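Local coordinates for flagellar pocket-related cytoskeletal protein (PDB 6SJQ) that is a cytoskeletal component of the trypanosome flagellar pocket collar, represented here by its N-terminal ubiquitin-fold domain, which carries a long loop for protein binding, at residues N20-F25 against T84-L89; N44-R49 against P55-H60. One frame throughout, in Å; residues are numbered along the deposited sequence.

In the fold
Both interactions belong to one ubiquitin-fold domain, in which helix 31-49 packs on a mixed beta sheet. Interaction 1 brings together side chains of edge strand 17-25 and of the start of strand 87-92 and the turn before it, over strand 6-14, which lies between them. Interaction 2 joins the C-terminal end of the helix to the loop leading into strand 63-68. Along the chain it is nested inside interaction 1. Their centres are about 21 Å apart, on opposite sides of the chain's centre. The two still meet where Phe-21 CZ packs against Glu-45 OE1 (3.5 Å). Interaction 1 thus knits polar groups across the sheet, while interaction 2 holds the connection after helix 31-49 against the helix end.

Interaction 1: residues N20-F25 against T84-L89; sequences NFELSF and TDYCQL
Asn-20 and Gln-88 reach for each other from opposite directions and exchange two hydrogen bonds across strand 6-14, their amide planes 48° apart. In this ubiquitin-fold sheet strand 6-14 separates their two strands, which are joined here by side chains only. Gln-88 NE2 donates to Asn-20 OD1 (2.9 Å) along a nearly straight path, arriving from above the carbonyl plane. The return bond, Asn-20 ND2 to Gln-88 OE1 (3.1 Å), is more bent, at 136°, OE1 lying out of the plane of the Asn-20 amide. With CG of Asn-20 anti to the backbone N (chi1 -166°), the amide reaches across the neighbouring strand, while Gln-88 folds back at chi2. That bend also lets NE2 donate to Leu-89 O (3.1 Å). Leu-89 O, which can only accept, settles NE2 of Gln-88, and Pro-107 O does the same for ND2 of Asn-20, which also meets Gln-9 OE1 of the intervening strand.

Tyr-86 and Glu-22 meet at a more exposed position and at about a right angle. Glu-22 is extended, and its OE1 lies at the edge of the tyrosine ring, 3.4 Å from Tyr-86 CE2 and 3.1 Å from its OH. OE2 belongs to a salt bridge with Lys-111. Tyr-86 occupies the third position of a type II turn from Thr-84 to Cys-87, closed by Cys-87 N to Thr-84 O (3.0 Å).

The amide pair is thus fixed in both senses, whereas the Glu-22 charge is shared with Lys-111 and its meeting with Tyr-86 is probably the less specific half.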
loop_
_atom_site.group_PDB
_atom_site.type_symbol
_atom_site.label_atom_id
_atom_site.label_comp_id
_atom_site.label_asym_id
_atom_site.label_seq_id
_atom_site.Cartn_x
_atom_site.Cartn_y
_atom_site.Cartn_z
ATOM N N ASN A 20 3.405 -1.519 -6.186
ATOM C CA ASN A 20 1.967 -1.311 -6.327
ATOM C C ASN A 20 1.311 -2.670 -6.322
ATOM O O ASN A 20 1.604 -3.501 -7.192
ATOM C CB ASN A 20 1.635 -0.596 -7.635
ATOM C CG ASN A 20 0.212 -0.063 -7.659
ATOM O OD1 ASN A 20 -0.395 0.129 -6.606
ATOM N ND2 ASN A 20 -0.318 0.214 -8.864
ATOM N N PHE A 21 0.432 -2.903 -5.341
ATOM C CA PHE A 21 -0.273 -4.175 -5.203
ATOM C C PHE A 21 -1.776 -4.078 -5.449
ATOM O O PHE A 21 -2.453 -3.135 -4.990
ATOM C CB PHE A 21 -0.047 -4.755 -3.796
ATOM C CG PHE A 21 1.370 -5.177 -3.530
ATOM C CD1 PHE A 21 2.107 -5.841 -4.501
ATOM C CD2 PHE A 21 1.963 -4.929 -2.293
ATOM C CE1 PHE A 21 3.408 -6.241 -4.250
ATOM C CE2 PHE A 21 3.263 -5.315 -2.035
ATOM C CZ PHE A 21 3.986 -5.991 -3.015
ATOM N N GLU A 22 -2.301 -5.069 -6.168
ATOM C CA GLU A 22 -3.749 -5.214 -6.334
ATOM C C GLU A 22 -4.291 -6.002 -5.152
ATOM O O GLU A 22 -3.935 -7.174 -4.972
ATOM C CB GLU A 22 -4.010 -5.979 -7.632
ATOM C CG GLU A 22 -5.444 -6.021 -8.076
ATOM C CD GLU A 22 -5.571 -6.787 -9.378
ATOM O OE1 GLU A 22 -5.256 -6.209 -10.441
ATOM O OE2 GLU A 22 -5.946 -7.976 -9.328
ATOM N N LEU A 23 -5.119 -5.375 -4.313
ATOM C CA LEU A 23 -5.708 -6.074 -3.171
ATOM C C LEU A 23 -7.159 -6.355 -3.504
ATOM O O LEU A 23 -7.841 -5.507 -4.092
ATOM C CB LEU A 23 -5.599 -5.211 -1.906
ATOM C CG LEU A 23 -4.180 -4.823 -1.469
ATOM C CD1 LEU A 23 -4.247 -4.171 -0.090
ATOM C CD2 LEU A 23 -3.275 -6.056 -1.414
ATOM N N SER A 24 -7.636 -7.553 -3.178
ATOM C CA SER A 24 -9.002 -7.974 -3.502
ATOM C C SER A 24 -9.839 -8.121 -2.232
ATOM O O SER A 24 -9.351 -8.627 -1.214
ATOM C CB SER A 24 -8.996 -9.317 -4.251
ATOM O OG SER A 24 -8.352 -9.218 -5.510
ATOM N N PHE A 25 -11.093 -7.674 -2.283
ATOM C CA PHE A 25 -12.005 -7.816 -1.153
ATOM C C PHE A 25 -13.374 -8.269 -1.666
ATOM O O PHE A 25 -13.709 -8.030 -2.827
ATOM C CB PHE A 25 -12.162 -6.489 -0.407
ATOM C CG PHE A 25 -10.858 -5.869 0.026
ATOM C CD1 PHE A 25 -10.147 -5.039 -0.837
ATOM C CD2 PHE A 25 -10.327 -6.153 1.276
ATOM C CE1 PHE A 25 -8.929 -4.479 -0.454
ATOM C CE2 PHE A 25 -9.109 -5.588 1.683
ATOM C CZ PHE A 25 -8.408 -4.747 0.815
ATOM N N THR A 84 -13.406 3.662 -4.608
ATOM C CA THR A 84 -14.092 3.152 -5.788
ATOM C C THR A 84 -13.288 2.003 -6.352
ATOM O O THR A 84 -12.088 1.880 -6.081
ATOM C CB THR A 84 -14.286 4.236 -6.871
ATOM O OG1 THR A 84 -13.010 4.799 -7.234
ATOM C CG2 THR A 84 -15.195 5.335 -6.353
ATOM N N ASP A 85 -13.932 1.148 -7.135
ATOM C CA ASP A 85 -13.247 -0.014 -7.664
ATOM C C ASP A 85 -12.042 0.357 -8.524
ATOM O O ASP A 85 -12.133 1.176 -9.447
ATOM C CB ASP A 85 -14.188 -0.914 -8.480
ATOM C CG ASP A 85 -13.486 -2.193 -8.945
ATOM O OD1 ASP A 85 -13.325 -3.120 -8.122
ATOM O OD2 ASP A 85 -13.055 -2.265 -10.120
ATOM N N TYR A 86 -10.919 -0.269 -8.190
ATOM C CA TYR A 86 -9.642 -0.142 -8.863
ATOM C C TYR A 86 -9.036 1.233 -8.687
ATOM O O TYR A 86 -8.137 1.614 -9.435
ATOM C CB TYR A 86 -9.699 -0.571 -10.344
ATOM C CG TYR A 86 -8.453 -1.334 -10.738
ATOM C CD1 TYR A 86 -7.469 -0.741 -11.512
ATOM C CD2 TYR A 86 -8.241 -2.629 -10.291
ATOM C CE1 TYR A 86 -6.312 -1.431 -11.850
ATOM C CE2 TYR A 86 -7.091 -3.330 -10.629
ATOM C CZ TYR A 86 -6.131 -2.726 -11.410
ATOM O OH TYR A 86 -4.980 -3.419 -11.736
ATOM N N CYS A 87 -9.494 1.962 -7.673
ATOM C CA CYS A 87 -8.860 3.235 -7.351
ATOM C C CYS A 87 -7.417 2.998 -6.877
ATOM O O CYS A 87 -7.056 1.891 -6.481
ATOM C CB CYS A 87 -9.678 4.024 -6.332
ATOM S SG CYS A 87 -9.631 3.417 -4.626
ATOM N N GLN A 88 -6.593 4.046 -6.986
ATOM C CA GLN A 88 -5.197 3.988 -6.578
ATOM C C GLN A 88 -4.972 4.698 -5.247
ATOM O O GLN A 88 -5.314 5.871 -5.095
ATOM C CB GLN A 88 -4.314 4.657 -7.638
ATOM C CG GLN A 88 -2.826 4.600 -7.272
ATOM C CD GLN A 88 -2.255 3.213 -7.431
ATOM O OE1 GLN A 88 -2.238 2.641 -8.542
ATOM N NE2 GLN A 88 -1.810 2.632 -6.316
ATOM N N LEU A 89 -4.399 3.978 -4.282
ATOM C CA LEU A 89 -4.010 4.529 -2.981
ATOM C C LEU A 89 -2.486 4.590 -2.847
ATOM O O LEU A 89 -1.757 3.811 -3.465
ATOM C CB LEU A 89 -4.557 3.653 -1.837
ATOM C CG LEU A 89 -6.056 3.345 -1.809
ATOM C CD1 LEU A 89 -6.388 2.575 -0.535
ATOM C CD2 LEU A 89 -6.857 4.622 -1.882
#

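Interaction 2: residues N44-R49 against P55-H60; sequences NEISLR and PSHKFH
Ile-46, pointing toward segment 55-60, carries the helix side of this contact, its two branches meeting His-57 and Phe-59. Its CG2 sits over one face of the His-57 imidazole in a CH-pi contact, 3.8 Å from the ring centroid and displaced toward NE2 (3.5 Å). CG1 swings beside the backbone nitrogen (chi1 -69°) and carries CD1 to the Lys-58/Phe-59 peptide, 3.7 Å from Phe-59 N. The same methyl touches Phe-59 CB at 3.8 Å and lies at the edge of that ring.

The imidazole is fixed at both nitrogens: ND1 donates to Pro-55 O (2.9 Å) almost linearly, with the acceptor in the ring plane, and NE2 is hydrogen-bonded to His-99 NE2, while Trp-98 stacks on the ring. In the ubiquitin fold the helix lies across the sheet, and here the loop after it doubles back along the last turns before entering strand 63-68. Phe-59 N is bonded to Ser-43 OG, about one turn before Ile-46, and the Phe-59 side chain touches Ala-12 and Ile-14 of strand 6-14.

Farther along, Leu-48 lays CD2 over the guanidinium face of Arg-49. Arg-49, the last helical residue, turns its NE back to Glu-45 OE2 in a 2.8 Å salt bridge, meeting the oxygen from above the carboxylate plane.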
loop_
_atom_site.group_PDB
_atom_site.type_symbol
_atom_site.label_atom_id
_atom_site.label_comp_id
_atom_site.label_asym_id
_atom_site.label_seq_id
_atom_site.Cartn_x
_atom_site.Cartn_y
_atom_site.Cartn_z
ATOM N N ASN A 44 5.016 -8.158 4.181
ATOM C CA ASN A 44 5.502 -9.326 3.441
ATOM C C ASN A 44 6.521 -8.942 2.387
ATOM O O ASN A 44 7.521 -9.642 2.210
ATOM C CB ASN A 44 4.361 -10.126 2.820
ATOM C CG ASN A 44 3.578 -10.902 3.860
ATOM O OD1 ASN A 44 4.062 -11.111 4.984
ATOM N ND2 ASN A 44 2.365 -11.335 3.500
ATOM N N GLU A 45 6.282 -7.822 1.701
ATOM C CA GLU A 45 7.240 -7.314 0.718
ATOM C C GLU A 45 8.562 -6.916 1.383
ATOM O O GLU A 45 9.631 -7.276 0.887
ATOM C CB GLU A 45 6.626 -6.149 -0.079
ATOM C CG GLU A 45 7.541 -5.563 -1.154
ATOM C CD GLU A 45 7.646 -6.414 -2.399
ATOM O OE1 GLU A 45 7.058 -7.519 -2.450
ATOM O OE2 GLU A 45 8.315 -5.972 -3.355
ATOM N N ILE A 46 8.505 -6.183 2.498
ATOM C CA ILE A 46 9.721 -5.884 3.258
ATOM C C ILE A 46 10.518 -7.142 3.622
ATOM O O ILE A 46 11.739 -7.177 3.412
ATOM C CB ILE A 46 9.434 -5.082 4.545
ATOM C CG1 ILE A 46 8.968 -3.668 4.179
ATOM C CG2 ILE A 46 10.682 -5.038 5.468
ATOM C CD1 ILE A 46 8.402 -2.897 5.403
ATOM N N SER A 47 9.840 -8.167 4.138
ATOM C CA SER A 47 10.527 -9.397 4.549
ATOM C C SER A 47 11.243 -10.050 3.373
ATOM O O SER A 47 12.391 -10.521 3.513
ATOM C CB SER A 47 9.545 -10.396 5.152
ATOM O OG SER A 47 10.240 -11.273 6.019
ATOM N N LEU A 48 10.568 -10.081 2.232
ATOM C CA LEU A 48 11.107 -10.662 1.008
ATOM C C LEU A 48 12.319 -9.882 0.499
ATOM O O LEU A 48 13.322 -10.480 0.087
ATOM C CB LEU A 48 10.028 -10.638 -0.076
ATOM C CG LEU A 48 10.561 -11.051 -1.445
ATOM C CD1 LEU A 48 11.017 -12.510 -1.423
ATOM C CD2 LEU A 48 9.514 -10.829 -2.491
ATOM N N ARG A 49 12.228 -8.554 0.529
ATOM C CA ARG A 49 13.252 -7.683 -0.085
ATOM C C ARG A 49 14.410 -7.311 0.851
ATOM O O ARG A 49 15.429 -6.768 0.410
ATOM C CB ARG A 49 12.611 -6.373 -0.605
ATOM C CG ARG A 49 11.442 -6.523 -1.559
ATOM C CD ARG A 49 11.859 -7.110 -2.879
ATOM N NE ARG A 49 10.709 -7.318 -3.754
ATOM C CZ ARG A 49 10.748 -8.000 -4.902
ATOM N NH1 ARG A 49 11.887 -8.545 -5.314
ATOM N NH2 ARG A 49 9.642 -8.138 -5.633
ATOM N N PRO A 55 17.888 -4.923 9.671
ATOM C CA PRO A 55 17.162 -5.688 10.688
ATOM C C PRO A 55 15.714 -5.878 10.270
ATOM O O PRO A 55 15.155 -5.038 9.558
ATOM C CB PRO A 55 17.206 -4.775 11.920
ATOM C CG PRO A 55 18.235 -3.723 11.619
ATOM C CD PRO A 55 18.228 -3.571 10.139
ATOM N N SER A 56 15.112 -6.965 10.721
ATOM C CA SER A 56 13.728 -7.270 10.399
ATOM C C SER A 56 12.785 -6.193 10.938
ATOM O O SER A 56 12.971 -5.672 12.034
ATOM C CB SER A 56 13.353 -8.635 10.979
ATOM O OG SER A 56 14.212 -9.646 10.484
ATOM N N HIS A 57 11.766 -5.849 10.163
ATOM C CA HIS A 57 10.806 -4.855 10.617
ATOM C C HIS A 57 9.499 -4.954 9.822
ATOM O O HIS A 57 9.426 -5.663 8.810
ATOM C CB HIS A 57 11.401 -3.447 10.515
ATOM C CG HIS A 57 11.786 -3.047 9.123
ATOM N ND1 HIS A 57 12.998 -3.392 8.562
ATOM C CD2 HIS A 57 11.133 -2.316 8.187
ATOM C CE1 HIS A 57 13.068 -2.903 7.333
ATOM N NE2 HIS A 57 11.949 -2.246 7.084
ATOM N N LYS A 58 8.476 -4.247 10.287
ATOM C CA LYS A 58 7.147 -4.324 9.688
ATOM C C LYS A 58 6.855 -3.025 8.988
ATOM O O LYS A 58 7.521 -2.012 9.238
ATOM C CB LYS A 58 6.081 -4.561 10.763
ATOM C CG LYS A 58 6.233 -5.864 11.538
ATOM C CD LYS A 58 6.041 -7.076 10.639
ATOM C CE LYS A 58 6.053 -8.368 11.467
ATOM N NZ LYS A 58 5.552 -9.533 10.679
ATOM N N PHE A 59 5.845 -3.030 8.122
ATOM C CA PHE A 59 5.362 -1.786 7.529
ATOM C C PHE A 59 4.318 -1.185 8.472
ATOM O O PHE A 59 3.412 -1.889 8.941
ATOM C CB PHE A 59 4.743 -2.089 6.163
ATOM C CG PHE A 59 4.243 -0.870 5.425
ATOM C CD1 PHE A 59 3.003 -0.322 5.709
ATOM C CD2 PHE A 59 5.021 -0.284 4.427
ATOM C CE1 PHE A 59 2.551 0.802 5.019
ATOM C CE2 PHE A 59 4.565 0.821 3.728
ATOM C CZ PHE A 59 3.333 1.374 4.036
ATOM N N HIS A 60 4.450 0.106 8.768
ATOM C CA HIS A 60 3.463 0.793 9.598
ATOM C C HIS A 60 2.869 1.961 8.829
ATOM O O HIS A 60 3.586 2.895 8.473
ATOM C CB HIS A 60 4.126 1.310 10.869
ATOM C CG HIS A 60 4.783 0.238 11.684
ATOM N ND1 HIS A 60 4.062 -0.687 12.413
ATOM C CD2 HIS A 60 6.087 -0.056 11.885
ATOM C CE1 HIS A 60 4.899 -1.502 13.030
ATOM N NE2 HIS A 60 6.133 -1.141 12.730
#